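Local structure of M32 carboxypeptidase (Chitinophagaceae bacterium, 7A03) at residues A[199-204]-A[327-332]; A[349-354]-A[406-411]. The protein probably acts as a metal-dependent carboxypeptidase of the M32 family, removing residues from the C-terminal end of peptides. All coordinates share one frame; numbering follows the deposited sequence.

Overall arrangement
The two contacts show two ways in which irregular segments are fastened within a largely helical enzyme. They follow one another in series along the chain: contact 1 closes residues 199-204 onto 327-332 before contact 2 brings 349-354 to 406-411. Their centres lie 28 Å apart, and their nearest atoms, about 7 Å apart, do not touch. Contact 1 sits far out, 31 Å from the centre of the chain, and is apolar; contact 2 is 13 Å from that centre and polar. Helix 334-341 runs in sequence between the two, packing on residues of 199-204. Contact 1 thus closes a peripheral corner, whereas contact 2 ties two M32 family motifs together nearer the middle of the protein.

Contact 1. Residues A[199-204]-A[327-332]; sequences RDFLHL and EQLGNV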
loop_
_atom_site.group_PDB
_atom_site.type_symbol
_atom_site.label_atom_id
_atom_site.label_comp_id
_atom_site.label_asym_id
_atom_site.label_seq_id
_atom_site.Cartn_x
_atom_site.Cartn_y
_atom_site.Cartn_z
ATOM N N ARG A 199 0.875 0.153 -29.055
ATOM C CA ARG A 199 1.436 -0.094 -27.727
ATOM C C ARG A 199 2.818 -0.747 -27.737
ATOM O O ARG A 199 3.543 -0.662 -26.742
ATOM C CB ARG A 199 0.475 -0.870 -26.813
ATOM C CG ARG A 199 0.733 -0.598 -25.343
ATOM C CD ARG A 199 -0.007 -1.526 -24.398
ATOM N NE ARG A 199 0.439 -1.299 -23.024
ATOM C CZ ARG A 199 0.310 -2.175 -22.034
ATOM N NH1 ARG A 199 -0.259 -3.353 -22.259
ATOM N NH2 ARG A 199 0.750 -1.873 -20.819
ATOM N N ASP A 200 3.216 -1.390 -28.840
ATOM C CA ASP A 200 4.496 -2.086 -28.811
ATOM C C ASP A 200 5.683 -1.133 -28.710
ATOM O O ASP A 200 6.785 -1.572 -28.358
ATOM C CB ASP A 200 4.628 -3.091 -29.956
ATOM C CG ASP A 200 4.584 -2.441 -31.318
ATOM O OD1 ASP A 200 4.410 -1.205 -31.398
ATOM O OD2 ASP A 200 4.724 -3.182 -32.316
ATOM N N PHE A 201 5.477 0.163 -28.970
ATOM C CA PHE A 201 6.540 1.135 -28.741
ATOM C C PHE A 201 6.981 1.180 -27.286
ATOM O O PHE A 201 8.111 1.602 -27.003
ATOM C CB PHE A 201 6.111 2.533 -29.206
ATOM C CG PHE A 201 4.762 2.971 -28.687
ATOM C CD1 PHE A 201 4.634 3.526 -27.420
ATOM C CD2 PHE A 201 3.630 2.859 -29.480
ATOM C CE1 PHE A 201 3.394 3.931 -26.936
ATOM C CE2 PHE A 201 2.395 3.277 -29.010
ATOM C CZ PHE A 201 2.281 3.816 -27.741
ATOM N N LEU A 202 6.135 0.740 -26.353
ATOM C CA LEU A 202 6.544 0.732 -24.953
ATOM C C LEU A 202 7.560 -0.360 -24.662
ATOM O O LEU A 202 8.230 -0.305 -23.625
ATOM C CB LEU A 202 5.338 0.566 -24.027
ATOM C CG LEU A 202 4.341 1.716 -23.936
ATOM C CD1 LEU A 202 3.238 1.323 -22.967
ATOM C CD2 LEU A 202 4.998 3.006 -23.485
ATOM N N HIS A 203 7.701 -1.336 -25.563
ATOM C CA HIS A 203 8.653 -2.419 -25.386
ATOM C C HIS A 203 9.868 -2.282 -26.293
ATOM O O HIS A 203 10.615 -3.250 -26.471
ATOM C CB HIS A 203 7.967 -3.775 -25.542
ATOM C CG HIS A 203 7.042 -4.099 -24.411
ATOM N ND1 HIS A 203 5.883 -3.391 -24.173
ATOM C CD2 HIS A 203 7.119 -5.033 -23.434
ATOM C CE1 HIS A 203 5.277 -3.885 -23.108
ATOM N NE2 HIS A 203 6.007 -4.881 -22.640
ATOM N N LEU A 204 10.085 -1.097 -26.860
ATOM C CA LEU A 204 11.339 -0.786 -27.541
ATOM C C LEU A 204 12.441 -0.592 -26.491
ATOM O O LEU A 204 12.252 -0.818 -25.290
ATOM C CB LEU A 204 11.166 0.436 -28.441
ATOM C CG LEU A 204 10.210 0.295 -29.623
ATOM C CD1 LEU A 204 9.921 1.638 -30.304
ATOM C CD2 LEU A 204 10.788 -0.711 -30.612
ATOM N N GLU A 327 13.753 8.284 -30.861
ATOM C CA GLU A 327 13.737 7.108 -31.724
ATOM C C GLU A 327 12.636 6.130 -31.341
ATOM O O GLU A 327 12.219 5.317 -32.170
ATOM C CB GLU A 327 15.098 6.411 -31.731
ATOM C CG GLU A 327 15.212 5.357 -32.820
ATOM C CD GLU A 327 16.635 4.914 -33.082
ATOM O OE1 GLU A 327 17.510 5.791 -33.264
ATOM O OE2 GLU A 327 16.871 3.685 -33.120
ATOM N N GLN A 328 12.141 6.201 -30.109
ATOM C CA GLN A 328 11.082 5.310 -29.662
ATOM C C GLN A 328 9.708 5.953 -29.733
ATOM O O GLN A 328 8.721 5.261 -29.998
ATOM C CB GLN A 328 11.354 4.876 -28.213
ATOM C CG GLN A 328 12.611 4.012 -28.037
ATOM C CD GLN A 328 13.901 4.810 -28.164
ATOM O OE1 GLN A 328 14.001 5.956 -27.691
ATOM N NE2 GLN A 328 14.893 4.219 -28.831
ATOM N N LEU A 329 9.623 7.260 -29.518
ATOM C CA LEU A 329 8.343 7.935 -29.368
ATOM C C LEU A 329 8.115 9.032 -30.392
ATOM O O LEU A 329 7.032 9.629 -30.405
ATOM C CB LEU A 329 8.214 8.518 -27.956
ATOM C CG LEU A 329 8.315 7.488 -26.840
ATOM C CD1 LEU A 329 8.316 8.174 -25.480
ATOM C CD2 LEU A 329 7.170 6.503 -26.950
ATOM N N GLY A 330 9.090 9.309 -31.266
ATOM C CA GLY A 330 8.971 10.456 -32.154
ATOM C C GLY A 330 7.879 10.333 -33.192
ATOM O O GLY A 330 7.399 11.355 -33.699
ATOM N N ASN A 331 7.468 9.107 -33.518
ATOM C CA ASN A 331 6.351 8.865 -34.422
ATOM C C ASN A 331 5.120 8.322 -33.692
ATOM O O ASN A 331 4.286 7.663 -34.316
ATOM C CB ASN A 331 6.781 7.935 -35.561
ATOM C CG ASN A 331 7.095 6.528 -35.084
ATOM O OD1 ASN A 331 7.408 6.314 -33.910
ATOM N ND2 ASN A 331 7.026 5.562 -35.995
ATOM N N VAL A 332 4.996 8.588 -32.386
ATOM C CA VAL A 332 3.873 8.149 -31.555
ATOM C C VAL A 332 3.151 9.390 -31.034
ATOM O O VAL A 332 3.786 10.278 -30.457
ATOM C CB VAL A 332 4.355 7.276 -30.379
ATOM C CG1 VAL A 332 3.165 6.810 -29.529
ATOM C CG2 VAL A 332 5.159 6.081 -30.880
#
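Phe201 and Val332 form the tight part of this contact, with one methyl of Val332 laid over a face of the phenyl ring. That methyl, CG1, anti to its own backbone N, stands 3.7 Å from the ring centroid and 15° off the normal, a CH-pi contact that brings it to 3.6 Å from Phe201 CZ. The second methyl, CG2, lies just outside the ring's rim, near CD2 and 3.8 Å from Phe201 CG. Arg199 CA occupies the opposite face, so the ring lies between it and Val332 CG1, both offset toward the rim. The Leu329 side chain crosses that of Phe201 at about a right angle, its CD2 oblique to the ring and 3.9 Å from Phe201 CD1. In fold terms, a short 3-10 turn, 200-202, in the loop between helices 170-192 and 208-222 packs on the helical residues from Glu327 and the type I beta turn Leu329 to Val332. No hydrogen bond crosses; each segment closes its own turn, as in Val332 N to Leu329 O at 3.0 Å. Toward solvent the fit loosens. At this exposed margin Leu204 lies along Gln328 without any face packing, its CD1 3.8 Å from the Gln328 carbonyl O and its CB 3.9 Å from Gln328 CG. Gln328, bent at chi2, also touches Phe206, whereas on the buried side Phe201 continues onto Ala340 of helix 334-341 and Leu329 onto Tyr318 and Ile321 of helix 311-324.

Contact 2. Residues A[349-354]-A[406-411]; sequences IRTEAD and LQDIHW
Arg350 gives both its backbone and its guanidinium to the loop 406-411. Its backbone N points at Gln407 OE1, 3.0 Å away, in a nearly straight bond (171°) lying in the amide carbonyl plane. The same OE1 accepts a hydrogen bond from a water 2.8 Å away, while Gln407 NE2 is satisfied by Leu348 O and Gly404 O, fixing both ends of the amide. That water also donates to Asp408 OD1 at 2.8 Å and accepts a weak bond from Thr351 N. The guanidinium, swung round by a bend at chi3, grips Asp408 side-on: NE reaches OD2 at 2.8 Å, almost linearly, and NH2 reaches OD1 at 2.9 Å. The two flat groups are 48° apart, and both nitrogens meet the carboxylate from above its plane. Asp408 OD2 has a second salt bridge, to Arg365, which would be expected to favour the charged carboxylate. Arg350 NH1 bonds Tyr358 OH, and His410, with CE1 3.5 Å from Arg350 NH2, bonds Tyr422 OH through NE2. A leucine at Arg350 would remove the side-on grip and the NH1 bond, and would probably leave Asp408 relying more on Arg365 and the water. Residues 349-354 spell the IRxxAD motif, and 406-411 close GxxQDxHW, begun at Gly404. Helix 358-374 carries Arg365 and His361 against Arg350, and helix 382-394 packs Trp386 and Tyr390 against Gln407.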
loop_
_atom_site.group_PDB
_atom_site.type_symbol
_atom_site.label_atom_id
_atom_site.label_comp_id
_atom_site.label_asym_id
_atom_site.label_seq_id
_atom_site.Cartn_x
_atom_site.Cartn_y
_atom_site.Cartn_z
ATOM N N ILE A 349 -1.713 -12.241 -12.719
ATOM C CA ILE A 349 -0.826 -11.805 -11.644
ATOM C C ILE A 349 -1.274 -10.438 -11.149
ATOM O O ILE A 349 -1.267 -9.459 -11.911
ATOM C CB ILE A 349 0.639 -11.763 -12.101
ATOM C CG1 ILE A 349 1.059 -13.126 -12.661
ATOM C CG2 ILE A 349 1.541 -11.307 -10.951
ATOM C CD1 ILE A 349 0.959 -14.266 -11.651
ATOM N N ARG A 350 -1.618 -10.368 -9.857
ATOM C CA ARG A 350 -2.099 -9.126 -9.254
ATOM C C ARG A 350 -1.105 -7.985 -9.427
ATOM O O ARG A 350 -1.497 -6.859 -9.765
ATOM C CB ARG A 350 -2.412 -9.355 -7.776
ATOM C CG ARG A 350 -2.770 -8.095 -6.985
ATOM C CD ARG A 350 -2.852 -8.368 -5.470
ATOM N NE ARG A 350 -1.575 -8.846 -4.929
ATOM C CZ ARG A 350 -0.563 -8.044 -4.595
ATOM N NH1 ARG A 350 -0.681 -6.734 -4.728
ATOM N NH2 ARG A 350 0.581 -8.537 -4.133
ATOM N N THR A 351 0.187 -8.245 -9.195
ATOM C CA THR A 351 1.162 -7.159 -9.231
ATOM C C THR A 351 1.375 -6.590 -10.628
ATOM O O THR A 351 1.955 -5.507 -10.748
ATOM C CB THR A 351 2.501 -7.593 -8.619
ATOM O OG1 THR A 351 2.992 -8.745 -9.323
ATOM C CG2 THR A 351 2.322 -7.918 -7.132
ATOM N N GLU A 352 0.890 -7.265 -11.668
ATOM C CA GLU A 352 0.999 -6.794 -13.046
ATOM C C GLU A 352 -0.310 -6.231 -13.588
ATOM O O GLU A 352 -0.358 -5.815 -14.750
ATOM C CB GLU A 352 1.462 -7.936 -13.955
ATOM C CG GLU A 352 2.895 -8.397 -13.721
ATOM C CD GLU A 352 3.133 -9.812 -14.214
ATOM O OE1 GLU A 352 2.411 -10.259 -15.133
ATOM O OE2 GLU A 352 4.032 -10.484 -13.672
ATOM N N ALA A 353 -1.366 -6.219 -12.791
ATOM C CA ALA A 353 -2.689 -5.885 -13.292
ATOM C C ALA A 353 -2.878 -4.377 -13.458
ATOM O O ALA A 353 -2.353 -3.569 -12.688
ATOM C CB ALA A 353 -3.750 -6.434 -12.335
ATOM N N ASP A 354 -3.656 -4.010 -14.473
ATOM C CA ASP A 354 -4.055 -2.624 -14.654
ATOM C C ASP A 354 -4.990 -2.187 -13.518
ATOM O O ASP A 354 -5.527 -3.004 -12.757
ATOM C CB ASP A 354 -4.822 -2.484 -15.958
ATOM C CG ASP A 354 -6.073 -3.335 -15.965
ATOM O OD1 ASP A 354 -7.135 -2.863 -15.496
ATOM O OD2 ASP A 354 -5.979 -4.492 -16.415
ATOM N N LEU A 406 -0.332 -19.518 -5.343
ATOM C CA LEU A 406 0.970 -19.343 -4.714
ATOM C C LEU A 406 1.680 -18.054 -5.130
ATOM O O LEU A 406 2.872 -17.902 -4.846
ATOM C CB LEU A 406 1.865 -20.553 -5.002
ATOM C CG LEU A 406 1.452 -21.911 -4.438
ATOM C CD1 LEU A 406 2.427 -22.976 -4.905
ATOM C CD2 LEU A 406 1.406 -21.874 -2.911
ATOM N N GLN A 407 0.987 -17.114 -5.788
ATOM C CA GLN A 407 1.693 -15.954 -6.328
ATOM C C GLN A 407 2.090 -14.947 -5.252
ATOM O O GLN A 407 3.138 -14.305 -5.369
ATOM C CB GLN A 407 0.875 -15.276 -7.432
ATOM C CG GLN A 407 -0.495 -14.746 -7.002
ATOM C CD GLN A 407 -1.249 -14.116 -8.172
ATOM O OE1 GLN A 407 -1.199 -12.906 -8.370
ATOM N NE2 GLN A 407 -1.930 -14.946 -8.963
ATOM N N ASP A 408 1.272 -14.774 -4.222
ATOM C CA ASP A 408 1.449 -13.688 -3.268
ATOM C C ASP A 408 1.946 -14.233 -1.936
ATOM O O ASP A 408 1.481 -15.278 -1.469
ATOM C CB ASP A 408 0.147 -12.903 -3.075
ATOM C CG ASP A 408 -0.082 -11.900 -4.180
ATOM O OD1 ASP A 408 0.920 -11.394 -4.726
ATOM O OD2 ASP A 408 -1.256 -11.605 -4.500
ATOM N N ILE A 409 2.891 -13.504 -1.332
ATOM C CA ILE A 409 3.574 -13.954 -0.119
ATOM C C ILE A 409 2.781 -13.704 1.153
ATOM O O ILE A 409 3.130 -14.261 2.203
ATOM C CB ILE A 409 4.942 -13.247 -0.037
ATOM C CG1 ILE A 409 5.906 -14.001 0.891
ATOM C CG2 ILE A 409 4.773 -11.789 0.397
ATOM C CD1 ILE A 409 7.356 -13.492 0.799
ATOM N N HIS A 410 1.698 -12.922 1.076
ATOM C CA HIS A 410 1.085 -12.352 2.272
ATOM C C HIS A 410 0.699 -13.429 3.277
ATOM O O HIS A 410 1.000 -13.311 4.474
ATOM C CB HIS A 410 -0.112 -11.471 1.890
ATOM C CG HIS A 410 0.258 -10.302 1.025
ATOM N ND1 HIS A 410 0.889 -10.445 -0.193
ATOM C CD2 HIS A 410 0.086 -8.971 1.203
ATOM C CE1 HIS A 410 1.091 -9.254 -0.726
ATOM N NE2 HIS A 410 0.612 -8.342 0.101
ATOM N N TRP A 411 0.067 -14.506 2.804
ATOM C CA TRP A 411 -0.445 -15.524 3.711
ATOM C C TRP A 411 0.684 -16.230 4.445
ATOM O O TRP A 411 0.553 -16.541 5.634
ATOM C CB TRP A 411 -1.311 -16.524 2.948
ATOM C CG TRP A 411 -2.598 -15.919 2.447
ATOM C CD1 TRP A 411 -3.175 -14.757 2.869
ATOM C CD2 TRP A 411 -3.467 -16.458 1.455
ATOM N NE1 TRP A 411 -4.347 -14.525 2.183
ATOM C CE2 TRP A 411 -4.554 -15.565 1.316
ATOM C CE3 TRP A 411 -3.436 -17.609 0.665
ATOM C CZ2 TRP A 411 -5.595 -15.793 0.422
ATOM C CZ3 TRP A 411 -4.471 -17.832 -0.223
ATOM C CH2 TRP A 411 -5.529 -16.927 -0.340
HETATM O O HOH W 1 0.699 -11.067 -7.543
#